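Local coordinates for lipoprotein (Colwellia psychrerythraea, PDB 3O0Y) that is of unknown function but is a putative bacterial lipoprotein of the DUF885 family, probably related to metallopeptidases, at residues A[163-175]-A[242-254]. Residues are numbered along the deposited sequence; the frame is centred on the assembly and turned at random.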
loop_
_atom_site.group_PDB
_atom_site.type_symbol
_atom_site.label_atom_id
_atom_site.label_comp_id
_atom_site.label_asym_id
_atom_site.label_seq_id
_atom_site.Cartn_x
_atom_site.Cartn_y
_atom_site.Cartn_z
ATOM N N GLU A 163 -6.351 -14.947 23.563
ATOM C CA GLU A 163 -5.637 -14.396 22.390
ATOM C C GLU A 163 -4.386 -15.201 22.045
ATOM O O GLU A 163 -4.106 -15.428 20.890
ATOM C CB GLU A 163 -5.307 -12.947 22.616
ATOM C CG GLU A 163 -6.563 -12.040 22.596
ATOM C CD GLU A 163 -6.320 -10.580 22.970
ATOM O OE1 GLU A 163 -5.184 -10.130 23.291
ATOM O OE2 GLU A 163 -7.306 -9.826 22.882
ATOM N N ALA A 164 -3.661 -15.716 23.035
ATOM C CA ALA A 164 -2.525 -16.587 22.721
ATOM C C ALA A 164 -2.984 -17.824 21.993
ATOM O O ALA A 164 -2.334 -18.306 21.074
ATOM C CB ALA A 164 -1.811 -17.000 24.009
ATOM N N LEU A 165 -4.088 -18.369 22.432
ATOM C CA LEU A 165 -4.610 -19.586 21.840
ATOM C C LEU A 165 -5.123 -19.299 20.411
ATOM O O LEU A 165 -4.960 -20.124 19.510
ATOM C CB LEU A 165 -5.696 -20.194 22.708
ATOM C CG LEU A 165 -5.212 -20.863 24.030
ATOM C CD1 LEU A 165 -6.393 -21.221 24.936
ATOM C CD2 LEU A 165 -4.337 -22.103 23.756
ATOM N N ASP A 166 -5.692 -18.133 20.171
ATOM C CA ASP A 166 -6.024 -17.770 18.763
ATOM C C ASP A 166 -4.826 -17.765 17.776
ATOM O O ASP A 166 -4.934 -18.164 16.577
ATOM C CB ASP A 166 -6.667 -16.401 18.686
ATOM C CG ASP A 166 -8.057 -16.318 19.338
ATOM O OD1 ASP A 166 -8.695 -17.347 19.574
ATOM O OD2 ASP A 166 -8.485 -15.172 19.665
ATOM N N TYR A 167 -3.671 -17.348 18.290
ATOM C CA TYR A 167 -2.414 -17.337 17.516
ATOM C C TYR A 167 -1.981 -18.762 17.195
ATOM O O TYR A 167 -1.649 -19.077 16.053
ATOM C CB TYR A 167 -1.371 -16.570 18.352
ATOM C CG TYR A 167 -0.048 -16.238 17.760
ATOM C CD1 TYR A 167 0.112 -15.112 16.975
ATOM C CD2 TYR A 167 1.067 -17.063 17.968
ATOM C CE1 TYR A 167 1.411 -14.713 16.517
ATOM C CE2 TYR A 167 2.348 -16.662 17.541
ATOM C CZ TYR A 167 2.493 -15.535 16.771
ATOM O OH TYR A 167 3.732 -15.156 16.308
ATOM N N ILE A 168 -2.094 -19.653 18.184
ATOM C CA ILE A 168 -1.735 -21.050 18.012
ATOM C C ILE A 168 -2.620 -21.746 16.995
ATOM O O ILE A 168 -2.143 -22.511 16.128
ATOM C CB ILE A 168 -1.712 -21.761 19.403
ATOM C CG1 ILE A 168 -0.492 -21.260 20.167
ATOM C CG2 ILE A 168 -1.676 -23.299 19.260
ATOM C CD1 ILE A 168 -0.622 -21.457 21.698
ATOM N N VAL A 169 -3.907 -21.501 17.135
ATOM C CA VAL A 169 -4.916 -22.086 16.257
ATOM C C VAL A 169 -4.692 -21.625 14.794
ATOM O O VAL A 169 -4.833 -22.408 13.846
ATOM C CB VAL A 169 -6.294 -21.762 16.778
ATOM C CG1 VAL A 169 -7.342 -22.065 15.742
ATOM C CG2 VAL A 169 -6.514 -22.573 18.106
ATOM N N ARG A 170 -4.343 -20.354 14.644
ATOM C CA ARG A 170 -4.017 -19.844 13.294
ATOM C C ARG A 170 -2.808 -20.534 12.693
ATOM O O ARG A 170 -2.849 -21.003 11.527
ATOM C CB ARG A 170 -3.851 -18.313 13.350
ATOM C CG ARG A 170 -5.224 -17.647 13.287
ATOM C CD ARG A 170 -5.113 -16.129 13.067
ATOM N NE ARG A 170 -6.350 -15.552 12.519
ATOM C CZ ARG A 170 -6.673 -14.270 12.608
ATOM N NH1 ARG A 170 -5.845 -13.392 13.159
ATOM N NH2 ARG A 170 -7.797 -13.854 12.058
ATOM N N LEU A 171 -1.733 -20.644 13.486
ATOM C CA LEU A 171 -0.519 -21.351 13.011
ATOM C C LEU A 171 -0.780 -22.784 12.573
ATOM O O LEU A 171 -0.211 -23.256 11.584
ATOM C CB LEU A 171 0.603 -21.307 14.073
ATOM C CG LEU A 171 1.167 -19.938 14.471
ATOM C CD1 LEU A 171 2.087 -20.124 15.668
ATOM C CD2 LEU A 171 1.869 -19.203 13.373
ATOM N N GLY A 172 -1.683 -23.463 13.292
ATOM C CA GLY A 172 -2.050 -24.833 13.021
ATOM C C GLY A 172 -2.779 -25.042 11.738
ATOM O O GLY A 172 -2.832 -26.158 11.253
ATOM N N GLN A 173 -3.259 -23.964 11.122
ATOM C CA GLN A 173 -3.968 -24.082 9.832
ATOM C C GLN A 173 -3.095 -23.754 8.627
ATOM O O GLN A 173 -3.594 -23.648 7.485
ATOM C CB GLN A 173 -5.160 -23.148 9.880
ATOM C CG GLN A 173 -6.179 -23.593 10.948
ATOM C CD GLN A 173 -7.249 -22.613 11.090
ATOM O OE1 GLN A 173 -7.231 -21.746 11.981
ATOM N NE2 GLN A 173 -8.196 -22.695 10.183
ATOM N N PHE A 174 -1.786 -23.629 8.848
ATOM C CA PHE A 174 -0.897 -23.223 7.744
ATOM C C PHE A 174 -0.746 -24.334 6.714
ATOM O O PHE A 174 -0.400 -24.074 5.521
ATOM C CB PHE A 174 0.446 -22.777 8.255
ATOM C CG PHE A 174 0.558 -21.306 8.441
ATOM C CD1 PHE A 174 -0.298 -20.647 9.278
ATOM C CD2 PHE A 174 1.508 -20.575 7.787
ATOM C CE1 PHE A 174 -0.179 -19.310 9.510
ATOM C CE2 PHE A 174 1.632 -19.250 8.012
ATOM C CZ PHE A 174 0.720 -18.596 8.836
ATOM N N ASP A 175 -1.049 -25.568 7.120
ATOM C CA ASP A 175 -1.052 -26.645 6.131
ATOM C C ASP A 175 -2.132 -26.452 5.057
ATOM O O ASP A 175 -1.860 -26.580 3.856
ATOM C CB ASP A 175 -1.194 -28.050 6.751
ATOM C CG ASP A 175 -2.373 -28.185 7.744
ATOM O OD1 ASP A 175 -2.978 -27.198 8.220
ATOM O OD2 ASP A 175 -2.644 -29.355 8.140
ATOM N N LEU A 242 2.635 -22.206 26.719
ATOM C CA LEU A 242 2.139 -21.616 25.434
ATOM C C LEU A 242 3.280 -21.428 24.390
ATOM O O LEU A 242 3.102 -21.737 23.215
ATOM C CB LEU A 242 1.396 -20.326 25.726
ATOM C CG LEU A 242 0.053 -20.449 26.459
ATOM C CD1 LEU A 242 -0.358 -19.127 27.128
ATOM C CD2 LEU A 242 -1.028 -20.900 25.545
ATOM N N ILE A 243 4.457 -21.002 24.829
ATOM C CA ILE A 243 5.602 -20.845 23.943
ATOM C C ILE A 243 5.962 -22.190 23.320
ATOM O O ILE A 243 6.203 -22.289 22.110
ATOM C CB ILE A 243 6.792 -20.223 24.713
ATOM C CG1 ILE A 243 6.476 -18.786 25.092
ATOM C CG2 ILE A 243 8.080 -20.287 23.914
ATOM C CD1 ILE A 243 7.385 -18.268 26.140
ATOM N N THR A 244 5.959 -23.259 24.116
ATOM C CA THR A 244 6.183 -24.596 23.584
ATOM C C THR A 244 5.183 -25.000 22.525
ATOM O O THR A 244 5.548 -25.645 21.516
ATOM C CB THR A 244 6.204 -25.653 24.733
ATOM O OG1 THR A 244 7.212 -25.240 25.654
ATOM C CG2 THR A 244 6.478 -27.073 24.175
ATOM N N GLN A 245 3.925 -24.649 22.761
ATOM C CA GLN A 245 2.855 -24.909 21.805
ATOM C C GLN A 245 3.061 -24.147 20.482
ATOM O O GLN A 245 2.863 -24.707 19.390
ATOM C CB GLN A 245 1.505 -24.562 22.407
ATOM C CG GLN A 245 1.031 -25.571 23.440
ATOM C CD GLN A 245 -0.277 -25.139 24.053
ATOM O OE1 GLN A 245 -1.301 -25.071 23.363
ATOM N NE2 GLN A 245 -0.261 -24.876 25.362
ATOM N N VAL A 246 3.551 -22.936 20.577
ATOM C CA VAL A 246 3.860 -22.122 19.409
ATOM C C VAL A 246 5.004 -22.732 18.655
ATOM O O VAL A 246 4.891 -22.927 17.463
ATOM C CB VAL A 246 4.168 -20.644 19.751
ATOM C CG1 VAL A 246 4.758 -19.900 18.479
ATOM C CG2 VAL A 246 2.839 -19.955 20.241
ATOM N N ILE A 247 6.061 -23.128 19.366
ATOM C CA ILE A 247 7.196 -23.791 18.728
ATOM C C ILE A 247 6.778 -25.053 18.016
ATOM O O ILE A 247 7.274 -25.325 16.921
ATOM C CB ILE A 247 8.325 -24.138 19.753
ATOM C CG1 ILE A 247 8.927 -22.841 20.299
ATOM C CG2 ILE A 247 9.358 -25.088 19.072
ATOM C CD1 ILE A 247 9.799 -23.014 21.600
ATOM N N ALA A 248 5.905 -25.833 18.641
ATOM C CA ALA A 248 5.383 -27.043 18.025
ATOM C C ALA A 248 4.638 -26.763 16.713
ATOM O O ALA A 248 4.860 -27.447 15.706
ATOM C CB ALA A 248 4.496 -27.802 18.979
ATOM N N LYS A 249 3.753 -25.773 16.697
ATOM C CA LYS A 249 3.085 -25.459 15.420
ATOM C C LYS A 249 4.059 -24.998 14.353
ATOM O O LYS A 249 3.889 -25.309 13.170
ATOM C CB LYS A 249 1.992 -24.416 15.596
ATOM C CG LYS A 249 0.860 -24.790 16.534
ATOM C CD LYS A 249 0.129 -26.000 16.081
ATOM C CE LYS A 249 -1.084 -26.267 16.978
ATOM N NZ LYS A 249 -1.733 -27.537 16.610
ATOM N N VAL A 250 5.020 -24.193 14.733
ATOM C CA VAL A 250 5.961 -23.614 13.756
ATOM C C VAL A 250 6.750 -24.778 13.149
ATOM O O VAL A 250 6.895 -24.877 11.910
ATOM C CB VAL A 250 6.874 -22.570 14.375
ATOM C CG1 VAL A 250 8.048 -22.167 13.428
ATOM C CG2 VAL A 250 6.088 -21.293 14.800
ATOM N N SER A 251 7.254 -25.673 14.010
ATOM C CA SER A 251 8.071 -26.796 13.570
ATOM C C SER A 251 7.288 -27.794 12.791
ATOM O O SER A 251 7.747 -28.327 11.763
ATOM C CB SER A 251 8.684 -27.507 14.798
ATOM O OG SER A 251 9.435 -28.615 14.367
ATOM N N GLN A 252 6.118 -28.125 13.286
ATOM C CA GLN A 252 5.375 -29.226 12.711
ATOM C C GLN A 252 4.421 -28.870 11.571
ATOM O O GLN A 252 4.077 -29.754 10.738
ATOM C CB GLN A 252 4.594 -29.926 13.800
ATOM C CG GLN A 252 5.515 -30.513 14.886
ATOM C CD GLN A 252 4.760 -30.940 16.139
ATOM O OE1 GLN A 252 3.549 -31.162 16.111
ATOM N NE2 GLN A 252 5.500 -31.094 17.252
ATOM N N VAL A 253 3.953 -27.616 11.579
ATOM C CA VAL A 253 2.932 -27.212 10.616
ATOM C C VAL A 253 3.501 -26.112 9.676
ATOM O O VAL A 253 3.516 -26.307 8.457
ATOM C CB VAL A 253 1.659 -26.793 11.271
ATOM C CG1 VAL A 253 0.609 -26.530 10.199
ATOM C CG2 VAL A 253 1.125 -27.949 12.221
ATOM N N VAL A 254 4.026 -25.021 10.234
ATOM C CA VAL A 254 4.461 -23.894 9.409
ATOM C C VAL A 254 5.598 -24.258 8.508
ATOM O O VAL A 254 5.525 -23.993 7.296
ATOM C CB VAL A 254 4.818 -22.660 10.248
ATOM C CG1 VAL A 254 5.317 -21.507 9.366
ATOM C CG2 VAL A 254 3.521 -22.233 11.060
#
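Ile-168 plugs into a hole formed by Leu-242, Gln-245, Val-246 and Lys-249, the first of two knobs-into-holes fits between helical segments 163-172 and 242-254, which run nearly parallel (12°), their axes 9.1 Å apart at the closest. The CG1-CD1 arm of the isoleucine lies on Val-246 CG2, with CG1 3.6 Å from it, and ends at Gln-245 CB and Leu-242 CD2, while CG2, anti to the backbone N, meets Lys-249 CE at 3.8 Å. One turn on, Leu-171 makes the second knob, among Val-246, Lys-249, Val-250 and Val-254: its CB is 3.7 Å from Lys-249 CB, CD1 meets Val-246 CG1 at 3.9 Å and CD2 reaches toward Val-254 CG2. Lys-249 borders both holes. Bent at chi2 (-61°), its chain packs CD 3.9 Å from Gly-172 CA. Cutting Lys-249 back to an alanine would probably open a gap beside Ile-168 CG2 and Gly-172 CA, though the contact of CB with Leu-171 would remain. At the turn into helix 174-190, Val-253 CG1 touches Gly-172 O and Asp-175 N, both at 3.6 Å, while Val-254 CG2 lies over one face of the Phe-174 ring. Phe-224 of helix 219-228 also packs against Ala-164 and Leu-242. With no hydrogen bond joining the two segments, they are held together by the fit of mostly apolar side chains, the lysine contributing its methylenes and Val-253 resting on backbone atoms at the helix junction.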